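Local coordinates for amidohydrolase 3 domain-containing protein (Pyrococcus horikoshii, PDB 3IGH) that probably hydrolyses carbon-nitrogen bonds other than peptide bonds, as a metal-dependent member of the amidohydrolase family, its natural substrate being unknown, at residues L269-D282 and W369-K381. Numbering follows the deposited sequence.
With SO4 (sulfate ion), chain L; SO4 (sulfate ion), chain G.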
loop_
_atom_site.group_PDB
_atom_site.type_symbol
_atom_site.label_atom_id
_atom_site.label_comp_id
_atom_site.label_asym_id
_atom_site.label_seq_id
_atom_site.Cartn_x
_atom_site.Cartn_y
_atom_site.Cartn_z
ATOM N N LEU A 269 -19.703 25.377 16.142
ATOM C CA LEU A 269 -20.769 26.165 16.765
ATOM C C LEU A 269 -20.383 26.714 18.125
ATOM O O LEU A 269 -20.797 27.812 18.471
ATOM C CB LEU A 269 -22.072 25.377 16.853
ATOM C CG LEU A 269 -22.744 25.160 15.498
ATOM C CD1 LEU A 269 -23.718 24.006 15.600
ATOM C CD2 LEU A 269 -23.418 26.440 14.967
ATOM N N GLY A 270 -19.582 25.958 18.875
ATOM C CA GLY A 270 -19.112 26.386 20.199
ATOM C C GLY A 270 -18.364 27.700 20.175
ATOM O O GLY A 270 -18.659 28.605 20.955
ATOM N N ALA A 271 -17.421 27.806 19.243
ATOM C CA ALA A 271 -16.598 28.994 19.094
ATOM C C ALA A 271 -17.261 30.053 18.209
ATOM O O ALA A 271 -16.700 31.138 18.018
ATOM C CB ALA A 271 -15.224 28.607 18.528
ATOM N N ARG A 272 -18.448 29.727 17.687
ATOM C CA ARG A 272 -19.196 30.563 16.725
ATOM C C ARG A 272 -18.419 30.806 15.421
ATOM O O ARG A 272 -18.510 31.872 14.814
ATOM C CB ARG A 272 -19.700 31.889 17.342
ATOM C CG ARG A 272 -20.516 31.715 18.634
ATOM C CD ARG A 272 -21.186 33.022 19.056
ATOM N NE ARG A 272 -21.911 32.903 20.323
ATOM C CZ ARG A 272 -21.349 32.997 21.526
ATOM N NH1 ARG A 272 -20.046 33.215 21.647
ATOM N NH2 ARG A 272 -22.094 32.866 22.616
ATOM N N THR A 273 -17.673 29.791 14.997
ATOM C CA THR A 273 -16.892 29.863 13.767
ATOM C C THR A 273 -17.494 29.006 12.656
ATOM O O THR A 273 -17.036 29.055 11.508
ATOM C CB THR A 273 -15.412 29.507 14.017
ATOM O OG1 THR A 273 -15.331 28.290 14.771
ATOM C CG2 THR A 273 -14.727 30.623 14.803
ATOM N N ALA A 274 -18.539 28.247 12.996
ATOM C CA ALA A 274 -19.326 27.524 12.012
ATOM C C ALA A 274 -20.096 28.527 11.170
ATOM O O ALA A 274 -20.626 29.512 11.698
ATOM C CB ALA A 274 -20.278 26.532 12.680
ATOM N N LEU A 275 -20.150 28.281 9.865
ATOM C CA LEU A 275 -20.677 29.271 8.919
ATOM C C LEU A 275 -22.172 29.119 8.679
ATOM O O LEU A 275 -22.623 28.143 8.081
ATOM C CB LEU A 275 -19.905 29.202 7.590
ATOM C CG LEU A 275 -20.225 30.276 6.542
ATOM C CD1 LEU A 275 -19.804 31.660 7.035
ATOM C CD2 LEU A 275 -19.516 29.930 5.238
ATOM N N LEU A 276 -22.929 30.116 9.127
ATOM C CA LEU A 276 -24.388 30.100 9.070
ATOM C C LEU A 276 -24.912 31.029 7.963
ATOM O O LEU A 276 -24.205 31.946 7.555
ATOM C CB LEU A 276 -24.957 30.556 10.426
ATOM C CG LEU A 276 -24.454 29.905 11.723
ATOM C CD1 LEU A 276 -25.248 30.380 12.936
ATOM C CD2 LEU A 276 -24.525 28.399 11.618
ATOM N N SER A 277 -26.138 30.793 7.493
ATOM C CA SER A 277 -26.752 31.672 6.493
ATOM C C SER A 277 -27.362 32.947 7.103
ATOM O O SER A 277 -27.643 33.911 6.385
ATOM C CB SER A 277 -27.782 30.917 5.646
ATOM O OG SER A 277 -28.713 30.225 6.455
ATOM N N LYS A 278 -27.558 32.948 8.424
ATOM C CA LYS A 278 -28.035 34.124 9.176
ATOM C C LYS A 278 -27.198 34.225 10.446
ATOM O O LYS A 278 -26.650 33.211 10.886
ATOM C CB LYS A 278 -29.519 33.985 9.516
ATOM C CG LYS A 278 -30.449 34.335 8.373
ATOM C CD LYS A 278 -31.901 34.135 8.771
ATOM C CE LYS A 278 -32.834 34.291 7.578
ATOM N NZ LYS A 278 -34.218 33.840 7.903
ATOM N N PRO A 279 -27.057 35.437 11.031
ATOM C CA PRO A 279 -26.197 35.554 12.218
ATOM C C PRO A 279 -26.566 34.635 13.394
ATOM O O PRO A 279 -27.686 34.121 13.452
ATOM C CB PRO A 279 -26.337 37.030 12.609
ATOM C CG PRO A 279 -26.668 37.716 11.311
ATOM C CD PRO A 279 -27.600 36.751 10.633
ATOM N N TYR A 280 -25.600 34.408 14.282
ATOM C CA TYR A 280 -25.808 33.618 15.500
ATOM C C TYR A 280 -26.878 34.255 16.373
ATOM O O TYR A 280 -26.978 35.483 16.448
ATOM C CB TYR A 280 -24.499 33.486 16.281
ATOM C CG TYR A 280 -23.620 32.371 15.757
ATOM C CD1 TYR A 280 -22.808 32.560 14.635
ATOM C CD2 TYR A 280 -23.620 31.119 16.367
ATOM C CE1 TYR A 280 -22.003 31.530 14.143
ATOM C CE2 TYR A 280 -22.819 30.077 15.886
ATOM C CZ TYR A 280 -22.021 30.295 14.769
ATOM O OH TYR A 280 -21.239 29.281 14.290
ATOM N N SER A 281 -27.692 33.420 17.007
ATOM C CA SER A 281 -28.783 33.915 17.844
ATOM C C SER A 281 -28.298 34.581 19.130
ATOM O O SER A 281 -28.952 35.490 19.637
ATOM C CB SER A 281 -29.776 32.799 18.131
ATOM O OG SER A 281 -30.340 32.347 16.917
ATOM N N ASP A 282 -27.144 34.156 19.635
ATOM C CA ASP A 282 -26.566 34.762 20.842
ATOM C C ASP A 282 -25.366 35.667 20.556
ATOM O O ASP A 282 -24.679 36.109 21.482
ATOM C CB ASP A 282 -26.204 33.687 21.879
ATOM C CG ASP A 282 -25.183 32.667 21.361
ATOM O OD1 ASP A 282 -24.835 32.682 20.155
ATOM O OD2 ASP A 282 -24.726 31.838 22.175
ATOM N N TRP A 369 -24.311 21.466 25.027
ATOM C CA TRP A 369 -25.499 21.939 25.752
ATOM C C TRP A 369 -25.985 23.313 25.295
ATOM O O TRP A 369 -27.170 23.622 25.419
ATOM C CB TRP A 369 -25.267 21.924 27.267
ATOM C CG TRP A 369 -24.048 22.703 27.739
ATOM C CD1 TRP A 369 -22.803 22.201 28.009
ATOM C CD2 TRP A 369 -23.973 24.116 27.983
ATOM N NE1 TRP A 369 -21.963 23.217 28.420
ATOM C CE2 TRP A 369 -22.662 24.397 28.424
ATOM C CE3 TRP A 369 -24.898 25.166 27.901
ATOM C CZ2 TRP A 369 -22.244 25.686 28.749
ATOM C CZ3 TRP A 369 -24.482 26.448 28.228
ATOM C CH2 TRP A 369 -23.166 26.697 28.643
ATOM N N TRP A 370 -25.072 24.107 24.735
ATOM C CA TRP A 370 -25.328 25.511 24.366
ATOM C C TRP A 370 -25.914 25.683 22.965
ATOM O O TRP A 370 -26.069 26.810 22.495
ATOM C CB TRP A 370 -24.018 26.310 24.468
ATOM C CG TRP A 370 -22.825 25.458 24.158
ATOM C CD1 TRP A 370 -21.906 24.966 25.049
ATOM C CD2 TRP A 370 -22.448 24.949 22.872
ATOM N NE1 TRP A 370 -20.977 24.191 24.393
ATOM C CE2 TRP A 370 -21.285 24.166 23.057
ATOM C CE3 TRP A 370 -22.974 25.086 21.579
ATOM C CZ2 TRP A 370 -20.645 23.523 22.000
ATOM C CZ3 TRP A 370 -22.342 24.439 20.536
ATOM C CH2 TRP A 370 -21.190 23.672 20.752
ATOM N N ILE A 371 -26.230 24.575 22.300
ATOM C CA ILE A 371 -26.558 24.616 20.876
ATOM C C ILE A 371 -27.796 25.445 20.521
ATOM O O ILE A 371 -27.780 26.197 19.544
ATOM C CB ILE A 371 -26.552 23.200 20.213
ATOM C CG1 ILE A 371 -26.402 23.334 18.694
ATOM C CG2 ILE A 371 -27.803 22.380 20.577
ATOM C CD1 ILE A 371 -25.757 22.151 18.048
ATOM N N VAL A 372 -28.842 25.352 21.339
ATOM C CA VAL A 372 -30.072 26.105 21.073
ATOM C C VAL A 372 -29.854 27.612 21.283
ATOM O O VAL A 372 -30.490 28.425 20.621
ATOM C CB VAL A 372 -31.289 25.578 21.888
ATOM C CG1 VAL A 372 -32.572 26.304 21.502
ATOM C CG2 VAL A 372 -31.468 24.069 21.708
ATOM N N GLU A 373 -28.930 27.986 22.169
ATOM C CA GLU A 373 -28.555 29.399 22.303
ATOM C C GLU A 373 -27.838 29.922 21.050
ATOM O O GLU A 373 -28.085 31.048 20.617
ATOM C CB GLU A 373 -27.690 29.647 23.537
ATOM C CG GLU A 373 -28.486 29.722 24.837
ATOM C CD GLU A 373 -28.984 28.364 25.261
ATOM O OE1 GLU A 373 -30.217 28.193 25.368
ATOM O OE2 GLU A 373 -28.136 27.462 25.438
ATOM N N ARG A 374 -26.956 29.098 20.479
ATOM C CA ARG A 374 -26.247 29.465 19.239
ATOM C C ARG A 374 -27.174 29.690 18.041
ATOM O O ARG A 374 -27.023 30.679 17.312
ATOM C CB ARG A 374 -25.207 28.405 18.860
ATOM C CG ARG A 374 -24.068 28.216 19.857
ATOM C CD ARG A 374 -23.191 29.456 20.013
ATOM N NE ARG A 374 -22.011 29.167 20.837
ATOM C CZ ARG A 374 -21.999 29.182 22.170
ATOM N NH1 ARG A 374 -20.882 28.894 22.824
ATOM N NH2 ARG A 374 -23.103 29.483 22.855
ATOM N N VAL A 375 -28.116 28.775 17.830
ATOM C CA VAL A 375 -28.908 28.771 16.601
ATOM C C VAL A 375 -30.348 29.240 16.763
ATOM O O VAL A 375 -31.025 29.517 15.764
ATOM C CB VAL A 375 -28.868 27.388 15.864
ATOM C CG1 VAL A 375 -27.425 26.926 15.658
ATOM C CG2 VAL A 375 -29.695 26.319 16.607
ATOM N N GLY A 376 -30.828 29.329 18.003
ATOM C CA GLY A 376 -32.211 29.761 18.246
ATOM C C GLY A 376 -33.256 28.704 17.933
ATOM O O GLY A 376 -32.966 27.698 17.267
ATOM N N GLU A 377 -34.473 28.944 18.376
ATOM C CA GLU A 377 -35.551 28.012 18.160
ATOM C C GLU A 377 -35.985 27.811 16.752
ATOM O O GLU A 377 -36.439 26.782 16.375
ATOM C CB GLU A 377 -36.771 28.361 18.982
ATOM C CG GLU A 377 -37.362 27.179 19.664
ATOM C CD GLU A 377 -36.963 27.132 21.103
ATOM O OE1 GLU A 377 -35.956 27.761 21.445
ATOM O OE2 GLU A 377 -37.670 26.511 21.911
ATOM N N GLU A 378 -35.852 28.854 15.979
ATOM C CA GLU A 378 -36.227 28.798 14.566
ATOM C C GLU A 378 -35.335 27.895 13.709
ATOM O O GLU A 378 -35.734 27.499 12.614
ATOM C CB GLU A 378 -36.309 30.207 13.966
ATOM C CG GLU A 378 -37.420 31.087 14.564
ATOM C CD GLU A 378 -38.768 30.375 14.653
ATOM O OE1 GLU A 378 -39.383 30.116 13.594
ATOM O OE2 GLU A 378 -39.210 30.079 15.785
ATOM N N ARG A 379 -34.146 27.561 14.214
ATOM C CA ARG A 379 -33.214 26.676 13.500
ATOM C C ARG A 379 -33.009 25.332 14.198
ATOM O O ARG A 379 -32.249 24.495 13.719
ATOM C CB ARG A 379 -31.870 27.372 13.291
ATOM C CG ARG A 379 -31.950 28.565 12.356
ATOM C CD ARG A 379 -30.603 29.211 12.174
ATOM N NE ARG A 379 -30.233 30.048 13.313
ATOM C CZ ARG A 379 -29.304 30.991 13.266
ATOM N NH1 ARG A 379 -28.645 31.231 12.132
ATOM N NH2 ARG A 379 -29.042 31.704 14.345
ATOM N N VAL A 380 -33.698 25.134 15.323
ATOM C CA VAL A 380 -33.658 23.882 16.083
ATOM C C VAL A 380 -33.944 22.616 15.255
ATOM O O VAL A 380 -33.282 21.597 15.436
ATOM C CB VAL A 380 -34.575 23.991 17.328
ATOM C CG1 VAL A 380 -35.234 22.670 17.696
ATOM C CG2 VAL A 380 -33.789 24.544 18.477
ATOM N N LYS A 381 -34.893 22.698 14.321
ATOM C CA LYS A 381 -35.254 21.551 13.476
ATOM C C LYS A 381 -34.131 21.107 12.528
ATOM O O LYS A 381 -34.153 19.985 12.017
ATOM C CB LYS A 381 -36.534 21.841 12.681
ATOM C CG LYS A 381 -36.450 23.041 11.741
ATOM C CD LYS A 381 -37.721 23.179 10.906
ATOM C CE LYS A 381 -37.960 24.622 10.468
ATOM N NZ LYS A 381 -37.167 25.014 9.269
HETATM S S SO4 L . -35.265 32.343 17.885
HETATM O O1 SO4 L . -34.963 31.796 19.205
HETATM O O2 SO4 L . -34.449 33.532 17.654
HETATM O O3 SO4 L . -34.962 31.361 16.856
HETATM O O4 SO4 L . -36.682 32.685 17.808
HETATM S S SO4 G . -36.107 25.400 5.838
HETATM O O1 SO4 G . -35.640 24.435 6.825
HETATM O O2 SO4 G . -35.485 26.697 6.091
HETATM O O3 SO4 G . -35.728 24.970 4.490
HETATM O O4 SO4 G . -37.559 25.510 5.943
HETATM O O HOH W 1 -28.462 29.950 9.477
#
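Two arginines pin the long loop that follows strand 256-264 of the amidohydrolase TIM-barrel to the short helix 371-375 and the turn behind it: Arg-374 grips Leu-269, Gly-270 and Asp-282, Arg-379 the extended run Lys-278 to Ser-281. Arg-374 sits in a salt-bridge network with Arg-272 and Asp-282. Bent at chi2 (-64°), the Arg-374 chain swings back toward the loop, where its NH1 donates to Gly-270 O at 2.9 Å, in the carbonyl plane and on a lone pair, while its NE reaches Leu-269 O. The guanidinium of Arg-272 lies flat on that of Arg-374, centres 3.9 Å apart; the shared carboxylate of Asp-282 probably offsets the repulsion between the two like charges. Arg-272 holds this carboxylate side-on with NE and NH2, whereas Arg-374 NH2 reaches Asp-282 OD2 at 2.9 Å in a weak bond, bent to 122° at the hydrogen. On the opposite face of the Arg-374 guanidinium lies the indole of Trp-370, the residue at the helix N-cap, and over the six-membered ring of that indole sits Gly-270 CA in a CH-pi contact. Leu-269 CD1 also meets Ile-371 CD1 at 3.7 Å. Ser-281 N donates to Arg-374 O, tying the backbones together.

Arg-379, buried, kinks at chi3 (-78°) so that its guanidinium presents its edge to this run. NH1 bonds Lys-278 O from above the carbonyl plane, and also a water that links to Ser-277 OG; NE turns back to Val-375 O. A leucine here would probably cost the carbonyls of Lys-278 and Pro-279 these donors and let the run drift from the helix end. Arg-379 NH2 finishes the grip, donating to Pro-279 O at 2.9 Å and to Ser-281 OG at 3.0 Å.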